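Local coordinates for penicillin-binding protein PbpB (PDB 6KGV), which makes cross-linked peptidoglycan from lipid intermediates during cell wall synthesis and binds penicillins, at residues Y494-A499 against H528-L533; G268-I273 against A473-T478; Q207-A212 against A235-N240. All coordinates share one frame; numbering follows the deposited sequence.

Contact 1 of 3, residues Y494-A499 against H528-L533; sequences YWITFA and HSAAPL. With CO (cobalt (II) ion), chain E; AXL (2-{1-[2-amino-2-(4-hydroxy-phenyl)-acetylamino]-2-oxo-ethyl}-5,5-dimethyl-thiazolidine-4-carboxylic acid), chain F.
The carbonyl O of Thr497 is held from two sources. Gly477 N of the adjacent strand donates to it, and so does a water at 3.0 Å from Thr497 O. The same water accepts from Ala530 N at 3.0 Å. It thus links strand 493-502, in the antiparallel sheet of the transpeptidase fold, to the turn before helix 531-544. The two backbones run nearly parallel here but are not paired as strands.

Around the water, the contact is apolar. Ile496 wraps the carbonyl O of His528. Its CG2 lies 3.1 Å from His528 O, and its CD1 comes round to 3.3 Å from His528 O. With chi1 at -59° CG1 stands beside the backbone N, which leaves CG2 anti to that N and in reach of Ala530. The CB of Ala530 sits between the two strand residues, 3.9 Å from Ile496 CG2 and 3.9 Å from Phe498 CB. Next along, the Phe498 ring brings CD2 to 4.0 Å from Ala531 CA, meeting it obliquely. Phe534 of the same helix also meets this ring. Ser529 OG accepts from Ala531 N, a capping bond that shapes the entry into the helix.

At the other end, His528 NE2 binds a cobalt ion at 2.2 Å, and a water is also bound to the metal. His528 ND1 bonds to Pro518 O, which fixes the turn of the imidazole. Tyr494 lies against the phenol ring of the bound drug. The side chain of Thr497 leaves on the far side of the strand and touches Val270, next to the acylated serine. The chemistry implies that this side of the strand is held to the turn by apolar side chains and one bridging water, while the metal binds at the partly exposed His528.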
loop_
_atom_site.group_PDB
_atom_site.type_symbol
_atom_site.label_atom_id
_atom_site.label_comp_id
_atom_site.label_asym_id
_atom_site.label_seq_id
_atom_site.Cartn_x
_atom_site.Cartn_y
_atom_site.Cartn_z
ATOM N N TYR A 494 -12.647 -2.473 -12.961
ATOM C CA TYR A 494 -12.384 -2.528 -11.530
ATOM C C TYR A 494 -10.957 -2.131 -11.185
ATOM O O TYR A 494 -10.028 -2.329 -11.967
ATOM C CB TYR A 494 -12.635 -3.932 -10.969
ATOM C CG TYR A 494 -13.967 -4.520 -11.361
ATOM C CD1 TYR A 494 -15.153 -4.019 -10.836
ATOM C CD2 TYR A 494 -14.039 -5.591 -12.235
ATOM C CE1 TYR A 494 -16.381 -4.565 -11.188
ATOM C CE2 TYR A 494 -15.257 -6.150 -12.588
ATOM C CZ TYR A 494 -16.426 -5.628 -12.064
ATOM O OH TYR A 494 -17.646 -6.172 -12.418
ATOM N N TRP A 495 -10.800 -1.561 -9.996
ATOM C CA TRP A 495 -9.540 -1.629 -9.273
ATOM C C TRP A 495 -9.585 -2.896 -8.439
ATOM O O TRP A 495 -10.523 -3.087 -7.664
ATOM C CB TRP A 495 -9.323 -0.420 -8.365
ATOM C CG TRP A 495 -9.064 0.874 -9.078
ATOM C CD1 TRP A 495 -7.945 1.221 -9.794
ATOM C CD2 TRP A 495 -9.926 2.018 -9.104
ATOM N NE1 TRP A 495 -8.068 2.509 -10.280
ATOM C CE2 TRP A 495 -9.271 3.020 -9.871
ATOM C CE3 TRP A 495 -11.189 2.291 -8.562
ATOM C CZ2 TRP A 495 -9.837 4.272 -10.101
ATOM C CZ3 TRP A 495 -11.751 3.537 -8.791
ATOM C CH2 TRP A 495 -11.075 4.517 -9.559
ATOM N N ILE A 496 -8.600 -3.771 -8.620
ATOM C CA ILE A 496 -8.450 -4.966 -7.802
ATOM C C ILE A 496 -7.385 -4.665 -6.754
ATOM O O ILE A 496 -6.321 -4.119 -7.085
ATOM C CB ILE A 496 -8.061 -6.183 -8.658
ATOM C CG1 ILE A 496 -9.117 -6.450 -9.744
ATOM C CG2 ILE A 496 -7.822 -7.390 -7.782
ATOM C CD1 ILE A 496 -10.536 -6.491 -9.269
ATOM N N THR A 497 -7.677 -4.988 -5.492
ATOM C CA THR A 497 -6.780 -4.709 -4.381
ATOM C C THR A 497 -6.615 -5.942 -3.513
ATOM O O THR A 497 -7.516 -6.783 -3.406
ATOM C CB THR A 497 -7.293 -3.567 -3.486
ATOM O OG1 THR A 497 -8.687 -3.762 -3.216
ATOM C CG2 THR A 497 -7.092 -2.211 -4.155
ATOM N N PHE A 498 -5.444 -6.033 -2.890
ATOM C CA PHE A 498 -5.233 -6.947 -1.784
ATOM C C PHE A 498 -4.310 -6.252 -0.799
ATOM O O PHE A 498 -3.404 -5.520 -1.201
ATOM C CB PHE A 498 -4.643 -8.297 -2.240
ATOM C CG PHE A 498 -4.755 -9.400 -1.192
ATOM C CD1 PHE A 498 -3.820 -9.506 -0.173
ATOM C CD2 PHE A 498 -5.805 -10.308 -1.226
ATOM C CE1 PHE A 498 -3.920 -10.501 0.791
ATOM C CE2 PHE A 498 -5.916 -11.315 -0.265
ATOM C CZ PHE A 498 -4.969 -11.405 0.748
ATOM N N ALA A 499 -4.570 -6.438 0.486
ATOM C CA ALA A 499 -3.668 -5.954 1.521
ATOM C C ALA A 499 -3.570 -7.038 2.571
ATOM O O ALA A 499 -4.580 -7.642 2.932
ATOM C CB ALA A 499 -4.152 -4.656 2.174
ATOM N N HIS A 528 -9.997 -12.170 -11.473
ATOM C CA HIS A 528 -9.550 -10.782 -11.364
ATOM C C HIS A 528 -8.966 -10.544 -9.972
ATOM O O HIS A 528 -9.343 -9.609 -9.269
ATOM C CB HIS A 528 -10.697 -9.805 -11.625
ATOM C CG HIS A 528 -11.477 -10.087 -12.871
ATOM N ND1 HIS A 528 -10.980 -9.843 -14.134
ATOM C CD2 HIS A 528 -12.729 -10.573 -13.047
ATOM C CE1 HIS A 528 -11.888 -10.173 -15.034
ATOM N NE2 HIS A 528 -12.959 -10.620 -14.401
ATOM N N SER A 529 -8.053 -11.400 -9.540
ATOM C CA SER A 529 -7.614 -11.404 -8.158
ATOM C C SER A 529 -6.139 -11.054 -8.060
ATOM O O SER A 529 -5.324 -11.518 -8.866
ATOM C CB SER A 529 -7.862 -12.759 -7.505
ATOM O OG SER A 529 -7.397 -12.743 -6.170
ATOM N N ALA A 530 -5.814 -10.244 -7.053
ATOM C CA ALA A 530 -4.452 -9.896 -6.700
ATOM C C ALA A 530 -3.870 -10.835 -5.661
ATOM O O ALA A 530 -2.674 -10.741 -5.364
ATOM C CB ALA A 530 -4.393 -8.457 -6.171
ATOM N N ALA A 531 -4.693 -11.718 -5.099
ATOM C CA ALA A 531 -4.225 -12.661 -4.083
ATOM C C ALA A 531 -3.008 -13.496 -4.487
ATOM O O ALA A 531 -2.149 -13.725 -3.622
ATOM C CB ALA A 531 -5.384 -13.583 -3.670
ATOM N N PRO A 532 -2.864 -13.996 -5.721
ATOM C CA PRO A 532 -1.649 -14.769 -6.026
ATOM C C PRO A 532 -0.386 -13.938 -5.956
ATOM O O PRO A 532 0.691 -14.478 -5.663
ATOM C CB PRO A 532 -1.904 -15.291 -7.449
ATOM C CG PRO A 532 -3.385 -15.279 -7.599
ATOM C CD PRO A 532 -3.820 -14.050 -6.843
ATOM N N LEU A 533 -0.474 -12.633 -6.209
ATOM C CA LEU A 533 0.714 -11.797 -6.074
ATOM C C LEU A 533 1.088 -11.611 -4.608
ATOM O O LEU A 533 2.274 -11.581 -4.259
ATOM C CB LEU A 533 0.481 -10.454 -6.767
ATOM C CG LEU A 533 1.564 -9.389 -6.663
ATOM C CD1 LEU A 533 2.924 -9.975 -7.046
ATOM C CD2 LEU A 533 1.202 -8.218 -7.575
HETATM CO CO CO E . -14.218 -11.839 -15.754
HETATM C C1 AXL F . -15.784 -5.158 -2.204
HETATM O O1 AXL F . -14.837 -4.912 -2.951
HETATM C C2 AXL F . -17.089 -5.749 -2.728
HETATM C C3 AXL F . -17.006 -7.233 -2.399
HETATM S S4 AXL F . -17.779 -8.277 -3.600
HETATM C C5 AXL F . -16.322 -9.178 -4.063
HETATM C C51 AXL F . -16.312 -10.532 -3.352
HETATM C C52 AXL F . -16.259 -9.396 -5.584
HETATM C C6 AXL F . -15.162 -8.286 -3.616
HETATM C C61 AXL F . -13.892 -9.031 -3.355
HETATM O O62 AXL F . -13.206 -9.402 -4.330
HETATM O O63 AXL F . -13.567 -9.241 -2.165
HETATM N N7 AXL F . -15.607 -7.588 -2.439
HETATM N N8 AXL F . -17.287 -5.533 -4.154
HETATM C C9 AXL F . -18.367 -4.918 -4.672
HETATM O O91 AXL F . -19.358 -4.637 -4.015
HETATM C C10 AXL F . -18.327 -4.551 -6.143
HETATM N N11 AXL F . -19.410 -3.647 -6.491
HETATM C C12 AXL F . -18.420 -5.745 -7.008
HETATM C C13 AXL F . -17.341 -6.069 -7.808
HETATM C C14 AXL F . -17.376 -7.182 -8.644
HETATM C C15 AXL F . -18.515 -7.976 -8.676
HETATM C C16 AXL F . -19.607 -7.659 -7.871
HETATM C C17 AXL F . -19.565 -6.538 -7.041
HETATM O O18 AXL F . -18.542 -9.061 -9.494
HETATM O O HOH W 1 -7.523 -9.507 -4.764
HETATM O O HOH W 2 -12.930 -13.901 -15.823
#

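Contact 2 of 3, residues G268-I273 against A473-T478; sequences GSVNKI and AGKTGT. With AXL (2-{1-[2-amino-2-(4-hydroxy-phenyl)-acetylamino]-2-oxo-ethyl}-5,5-dimethyl-thiazolidine-4-carboxylic acid), chain F.
The backbones come very close where Ser269 passes Gly477, with 4.4 Å between Ser269 CA and Gly477 CA, and Gly268, just before Ser269, has a positive phi that suits glycine. Gly477 has no side chain, so Val270 can settle against the strand. Val270 CG1 lies 3.4 Å from Lys475 O.

Ser269 is acylated: its OG is bonded to C1 of the opened drug at 1.3 Å. The carbonyl oxygen O1 of the acyl ester sits in the oxyanion hole made by two backbone N-H groups. Ser269 N donates to drug O1 at 2.7 Å. Thr478 N donates to drug O1 at 3.0 Å and is the straighter bond, at 167°. The drug carboxylate is shared by two threonines of the strand. Thr476 OG1 donates to O63 at 2.7 Å, and Thr478 OG1 donates to O62 at 2.9 Å. Thr476 OG1 is also bonded to Thr461 OG1. Thr478 CG2 touches ring atoms C13 and C14 of the drug.

Lys475 folds back over the serine. Its chain bends at chi2 (71°) and chi4 (78°), which lays CE on Ser269 O and brings NZ to donate a hydrogen bond to Thr476 O at 2.9 Å, from a position tilted out of that carbonyl plane. Lys272 stays extended and crosses Lys475, CD beside CE. Both NZ atoms bond to Ser324, and Lys272 NZ also reaches Asn326 OD1. Its bond to Ser269 OG is weak. These residues fit the SxxK, SxN and KTG motifs of penicillin-binding proteins.

Strand 473-483 pairs with strand 493-502 in the sheet, and the segment leading into helix 272-281 packs against strand 473-483. Val270 also touches Thr497 of strand 493-502 and Met393 of helix 390-401, while Lys272 packs on Thr329 of helix 326-347.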
loop_
_atom_site.group_PDB
_atom_site.type_symbol
_atom_site.label_atom_id
_atom_site.label_comp_id
_atom_site.label_asym_id
_atom_site.label_seq_id
_atom_site.Cartn_x
_atom_site.Cartn_y
_atom_site.Cartn_z
ATOM N N GLY A 268 -12.711 0.005 -2.568
ATOM C CA GLY A 268 -13.568 -1.149 -2.533
ATOM C C GLY A 268 -13.424 -1.865 -1.201
ATOM O O GLY A 268 -13.103 -1.272 -0.172
ATOM N N SER A 269 -13.622 -3.175 -1.243
ATOM C CA SER A 269 -13.777 -3.984 -0.045
ATOM C C SER A 269 -12.543 -4.039 0.842
ATOM O O SER A 269 -12.671 -4.466 1.995
ATOM C CB SER A 269 -14.176 -5.398 -0.440
ATOM O OG SER A 269 -15.488 -5.372 -0.912
ATOM N N VAL A 270 -11.359 -3.630 0.372
ATOM C CA VAL A 270 -10.247 -3.592 1.319
ATOM C C VAL A 270 -10.476 -2.531 2.377
ATOM O O VAL A 270 -9.855 -2.579 3.439
ATOM C CB VAL A 270 -8.891 -3.354 0.650
ATOM C CG1 VAL A 270 -8.497 -4.579 -0.138
ATOM C CG2 VAL A 270 -8.948 -2.106 -0.227
ATOM N N ASN A 271 -11.358 -1.571 2.116
ATOM C CA ASN A 271 -11.730 -0.632 3.158
ATOM C C ASN A 271 -12.460 -1.299 4.320
ATOM O O ASN A 271 -12.591 -0.687 5.378
ATOM C CB ASN A 271 -12.606 0.461 2.559
ATOM C CG ASN A 271 -12.494 1.759 3.306
ATOM O OD1 ASN A 271 -11.390 2.212 3.606
ATOM N ND2 ASN A 271 -13.638 2.371 3.624
ATOM N N LYS A 272 -12.950 -2.526 4.156
ATOM C CA LYS A 272 -13.779 -3.108 5.198
ATOM C C LYS A 272 -13.014 -3.341 6.491
ATOM O O LYS A 272 -13.643 -3.644 7.506
ATOM C CB LYS A 272 -14.413 -4.408 4.700
ATOM C CG LYS A 272 -15.495 -4.186 3.634
ATOM C CD LYS A 272 -16.070 -5.519 3.130
ATOM C CE LYS A 272 -17.230 -5.320 2.137
ATOM N NZ LYS A 272 -17.612 -6.588 1.428
ATOM N N ILE A 273 -11.686 -3.200 6.472
ATOM C CA ILE A 273 -10.901 -3.208 7.695
ATOM C C ILE A 273 -11.377 -2.123 8.661
ATOM O O ILE A 273 -11.285 -2.283 9.885
ATOM C CB ILE A 273 -9.407 -3.043 7.353
ATOM C CG1 ILE A 273 -8.545 -3.354 8.579
ATOM C CG2 ILE A 273 -9.109 -1.615 6.840
ATOM C CD1 ILE A 273 -7.089 -2.934 8.424
ATOM N N ALA A 473 -2.971 -13.244 6.830
ATOM C CA ALA A 473 -4.238 -12.552 7.029
ATOM C C ALA A 473 -4.294 -11.393 6.051
ATOM O O ALA A 473 -3.294 -10.705 5.851
ATOM C CB ALA A 473 -4.388 -12.033 8.466
ATOM N N GLY A 474 -5.454 -11.178 5.449
ATOM C CA GLY A 474 -5.548 -10.152 4.437
ATOM C C GLY A 474 -6.986 -9.889 4.065
ATOM O O GLY A 474 -7.912 -10.393 4.701
ATOM N N LYS A 475 -7.162 -9.063 3.036
ATOM C CA LYS A 475 -8.492 -8.730 2.546
ATOM C C LYS A 475 -8.378 -8.429 1.056
ATOM O O LYS A 475 -7.456 -7.718 0.637
ATOM C CB LYS A 475 -9.093 -7.532 3.303
ATOM C CG LYS A 475 -10.489 -7.120 2.850
ATOM C CD LYS A 475 -11.536 -8.181 3.283
ATOM C CE LYS A 475 -12.918 -7.913 2.696
ATOM N NZ LYS A 475 -12.994 -8.335 1.259
ATOM N N THR A 476 -9.293 -9.012 0.270
ATOM C CA THR A 476 -9.442 -8.747 -1.156
ATOM C C THR A 476 -10.266 -7.477 -1.376
ATOM O O THR A 476 -11.043 -7.053 -0.509
ATOM C CB THR A 476 -10.136 -9.926 -1.853
ATOM O OG1 THR A 476 -11.296 -10.307 -1.096
ATOM C CG2 THR A 476 -9.190 -11.147 -2.006
ATOM N N GLY A 477 -10.093 -6.870 -2.552
ATOM C CA GLY A 477 -10.972 -5.789 -2.969
ATOM C C GLY A 477 -11.307 -5.783 -4.453
ATOM O O GLY A 477 -10.455 -6.097 -5.292
ATOM N N THR A 478 -12.541 -5.410 -4.793
ATOM C CA THR A 478 -12.960 -5.192 -6.188
ATOM C C THR A 478 -13.809 -3.920 -6.199
ATOM O O THR A 478 -14.997 -3.959 -5.860
ATOM C CB THR A 478 -13.751 -6.371 -6.765
ATOM O OG1 THR A 478 -13.025 -7.598 -6.607
ATOM C CG2 THR A 478 -14.006 -6.174 -8.261
HETATM C C1 AXL F . -15.784 -5.158 -2.204
HETATM O O1 AXL F . -14.837 -4.912 -2.951
HETATM C C2 AXL F . -17.089 -5.749 -2.728
HETATM C C3 AXL F . -17.006 -7.233 -2.399
HETATM S S4 AXL F . -17.779 -8.277 -3.600
HETATM C C5 AXL F . -16.322 -9.178 -4.063
HETATM C C51 AXL F . -16.312 -10.532 -3.352
HETATM C C52 AXL F . -16.259 -9.396 -5.584
HETATM C C6 AXL F . -15.162 -8.286 -3.616
HETATM C C61 AXL F . -13.892 -9.031 -3.355
HETATM O O62 AXL F . -13.206 -9.402 -4.330
HETATM O O63 AXL F . -13.567 -9.241 -2.165
HETATM N N7 AXL F . -15.607 -7.588 -2.439
HETATM N N8 AXL F . -17.287 -5.533 -4.154
HETATM C C9 AXL F . -18.367 -4.918 -4.672
HETATM O O91 AXL F . -19.358 -4.637 -4.015
HETATM C C10 AXL F . -18.327 -4.551 -6.143
HETATM N N11 AXL F . -19.410 -3.647 -6.491
HETATM C C12 AXL F . -18.420 -5.745 -7.008
HETATM C C13 AXL F . -17.341 -6.069 -7.808
HETATM C C14 AXL F . -17.376 -7.182 -8.644
HETATM C C15 AXL F . -18.515 -7.976 -8.676
HETATM C C16 AXL F . -19.607 -7.659 -7.871
HETATM C C17 AXL F . -19.565 -6.538 -7.041
HETATM O O18 AXL F . -18.542 -9.061 -9.494
#

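Contact 3 of 3, residues Q207-A212 against A235-N240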
loop_
_atom_site.group_PDB
_atom_site.type_symbol
_atom_site.label_atom_id
_atom_site.label_comp_id
_atom_site.label_asym_id
_atom_site.label_seq_id
_atom_site.Cartn_x
_atom_site.Cartn_y
_atom_site.Cartn_z
ATOM N N GLN A 207 10.053 -6.784 -9.802
ATOM C CA GLN A 207 9.944 -7.776 -10.861
ATOM C C GLN A 207 8.583 -8.456 -10.846
ATOM O O GLN A 207 7.948 -8.628 -11.893
ATOM C CB GLN A 207 11.054 -8.806 -10.712
ATOM C CG GLN A 207 12.373 -8.375 -11.272
ATOM C CD GLN A 207 13.349 -9.531 -11.280
ATOM O OE1 GLN A 207 13.611 -10.142 -10.234
ATOM N NE2 GLN A 207 13.878 -9.859 -12.459
ATOM N N GLN A 208 8.130 -8.868 -9.661
ATOM C CA GLN A 208 6.830 -9.518 -9.543
ATOM C C GLN A 208 5.693 -8.576 -9.931
ATOM O O GLN A 208 4.686 -9.017 -10.491
ATOM C CB GLN A 208 6.649 -10.028 -8.114
ATOM C CG GLN A 208 7.557 -11.214 -7.781
ATOM C CD GLN A 208 7.110 -12.475 -8.507
ATOM O OE1 GLN A 208 5.913 -12.675 -8.742
ATOM N NE2 GLN A 208 8.064 -13.316 -8.879
ATOM N N VAL A 209 5.832 -7.279 -9.645
ATOM C CA VAL A 209 4.815 -6.320 -10.075
ATOM C C VAL A 209 4.746 -6.275 -11.600
ATOM O O VAL A 209 3.656 -6.231 -12.192
ATOM C CB VAL A 209 5.116 -4.933 -9.467
ATOM C CG1 VAL A 209 4.420 -3.813 -10.244
ATOM C CG2 VAL A 209 4.707 -4.903 -7.995
ATOM N N GLN A 210 5.911 -6.294 -12.260
ATOM C CA GLN A 210 5.952 -6.247 -13.718
ATOM C C GLN A 210 5.312 -7.492 -14.324
ATOM O O GLN A 210 4.531 -7.402 -15.278
ATOM C CB GLN A 210 7.397 -6.105 -14.195
ATOM C CG GLN A 210 7.528 -5.953 -15.713
ATOM C CD GLN A 210 6.834 -4.709 -16.224
ATOM O OE1 GLN A 210 7.276 -3.592 -15.965
ATOM N NE2 GLN A 210 5.738 -4.893 -16.947
ATOM N N GLN A 211 5.596 -8.665 -13.789
ATOM C CA GLN A 211 4.992 -9.813 -14.443
ATOM C C GLN A 211 3.551 -10.064 -14.002
ATOM O O GLN A 211 2.835 -10.795 -14.693
ATOM C CB GLN A 211 5.864 -11.044 -14.224
ATOM C CG GLN A 211 7.325 -10.782 -14.555
ATOM C CD GLN A 211 7.581 -10.258 -15.966
ATOM O OE1 GLN A 211 6.954 -10.687 -16.938
ATOM N NE2 GLN A 211 8.521 -9.327 -16.078
ATOM N N ALA A 212 3.094 -9.462 -12.897
ATOM C CA ALA A 212 1.663 -9.476 -12.616
ATOM C C ALA A 212 0.911 -8.606 -13.611
ATOM O O ALA A 212 -0.200 -8.946 -14.035
ATOM C CB ALA A 212 1.402 -9.006 -11.187
ATOM N N ALA A 235 9.612 -1.654 0.299
ATOM C CA ALA A 235 9.572 -1.752 -1.149
ATOM C C ALA A 235 8.386 -0.938 -1.622
ATOM O O ALA A 235 7.363 -0.862 -0.930
ATOM C CB ALA A 235 9.463 -3.206 -1.626
ATOM N N MET A 236 8.539 -0.312 -2.782
ATOM C CA MET A 236 7.462 0.463 -3.376
ATOM C C MET A 236 7.704 0.395 -4.868
ATOM O O MET A 236 8.745 0.852 -5.335
ATOM C CB MET A 236 7.471 1.912 -2.871
ATOM C CG MET A 236 6.408 2.815 -3.474
ATOM S SD MET A 236 6.417 4.494 -2.751
ATOM C CE MET A 236 5.593 4.175 -1.194
ATOM N N ALA A 237 6.781 -0.204 -5.611
ATOM C CA ALA A 237 7.056 -0.497 -7.008
ATOM C C ALA A 237 5.802 -0.361 -7.852
ATOM O O ALA A 237 4.685 -0.607 -7.393
ATOM C CB ALA A 237 7.626 -1.916 -7.183
ATOM N N ASN A 238 6.004 0.025 -9.101
ATOM C CA ASN A 238 4.966 -0.054 -10.115
ATOM C C ASN A 238 5.559 -0.749 -11.329
ATOM O O ASN A 238 6.770 -0.942 -11.420
ATOM C CB ASN A 238 4.431 1.335 -10.469
ATOM C CG ASN A 238 5.539 2.367 -10.550
ATOM O OD1 ASN A 238 5.818 3.091 -9.583
ATOM N ND2 ASN A 238 6.209 2.411 -11.698
ATOM N N ASP A 239 4.693 -1.163 -12.248
ATOM C CA ASP A 239 5.148 -1.711 -13.517
ATOM C C ASP A 239 5.714 -0.596 -14.394
ATOM O O ASP A 239 5.523 0.596 -14.129
ATOM C CB ASP A 239 3.990 -2.396 -14.250
ATOM C CG ASP A 239 2.920 -1.403 -14.695
ATOM O OD1 ASP A 239 2.165 -0.932 -13.818
ATOM O OD2 ASP A 239 2.855 -1.067 -15.904
ATOM N N ASN A 240 6.415 -0.997 -15.462
ATOM C CA ASN A 240 6.758 -0.084 -16.560
ATOM C C ASN A 240 7.697 1.038 -16.099
ATOM O O ASN A 240 7.704 2.130 -16.672
ATOM C CB ASN A 240 5.482 0.494 -17.192
ATOM C CG ASN A 240 5.702 1.077 -18.600
ATOM O OD1 ASN A 240 6.629 0.693 -19.326
ATOM N ND2 ASN A 240 4.834 2.021 -18.980
HETATM O O HOH W 3 4.364 -2.391 -17.899
#
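Val209 lays its CG1 over the peptide between Asn238 and Asp239, with CG1 3.4 Å from Asn238 C and 3.3 Å from Asp239 N. This is helix-on-sheet packing in the transpeptidase fold: helix 199-216 lies against strand 233-238, an outermost strand of the antiparallel sheet. The other methyl of Val209, CG2, faces Ala237 CB at 4.3 Å. Val209 also rests on Val221 and Ala223 of the next strand, so it packs across two strands.

Gln210 supplies the polar half. Its CG is anti to the backbone N, and a bend at chi2 (62°) turns the amide toward the chain leaving the strand. OE1 accepts from Asn240 N at 2.8 Å, an almost straight bond at 168°, with the donor a little out of the carbonyl plane. On the same amide, NE2 donates to Asn214 OD1 of its own helix and to a water at 3.0 Å from NE2. That water donates to Asp239 OD2, 2.8 Å away. With OE1 taking one bond and NE2 giving two, the amide has a defined rotation.

The Gln210 amide and the Asp239 carboxylate stand nearly perpendicular, and the water joins them. Asp239 OD1 is held by Val221 N, and Asn240 turns the chain in a left-handed helical conformation. Asn240 ND2 bonds to Asp253 O. At the end of the strand, Asn238 ND2 donates to Asp239 O at 3.1 Å in a straight bond, coming from above the carbonyl plane.

How the contacts relate
All three contacts reach one antiparallel sheet. Contacts 1 and 2 use neighbouring strands, 493-502 and 473-483, which are paired by backbone hydrogen bonds such as that between Ala499 and Lys475. Contact 2 is wholly buried and polar: it is the acylated active site. Contact 1 is mostly apolar inside, with its metal-bound histidine partly exposed. Contact 3 lies at one outermost strand of the sheet, 233-238, about 21 Å from contact 2 between centres. It mixes a buried valine with a partly exposed glutamine and has no part in the drug site. Contacts 1 and 3 meet where Leu533 packs on Ala212 and Gln208, bringing helices 531-544 and 199-216 together.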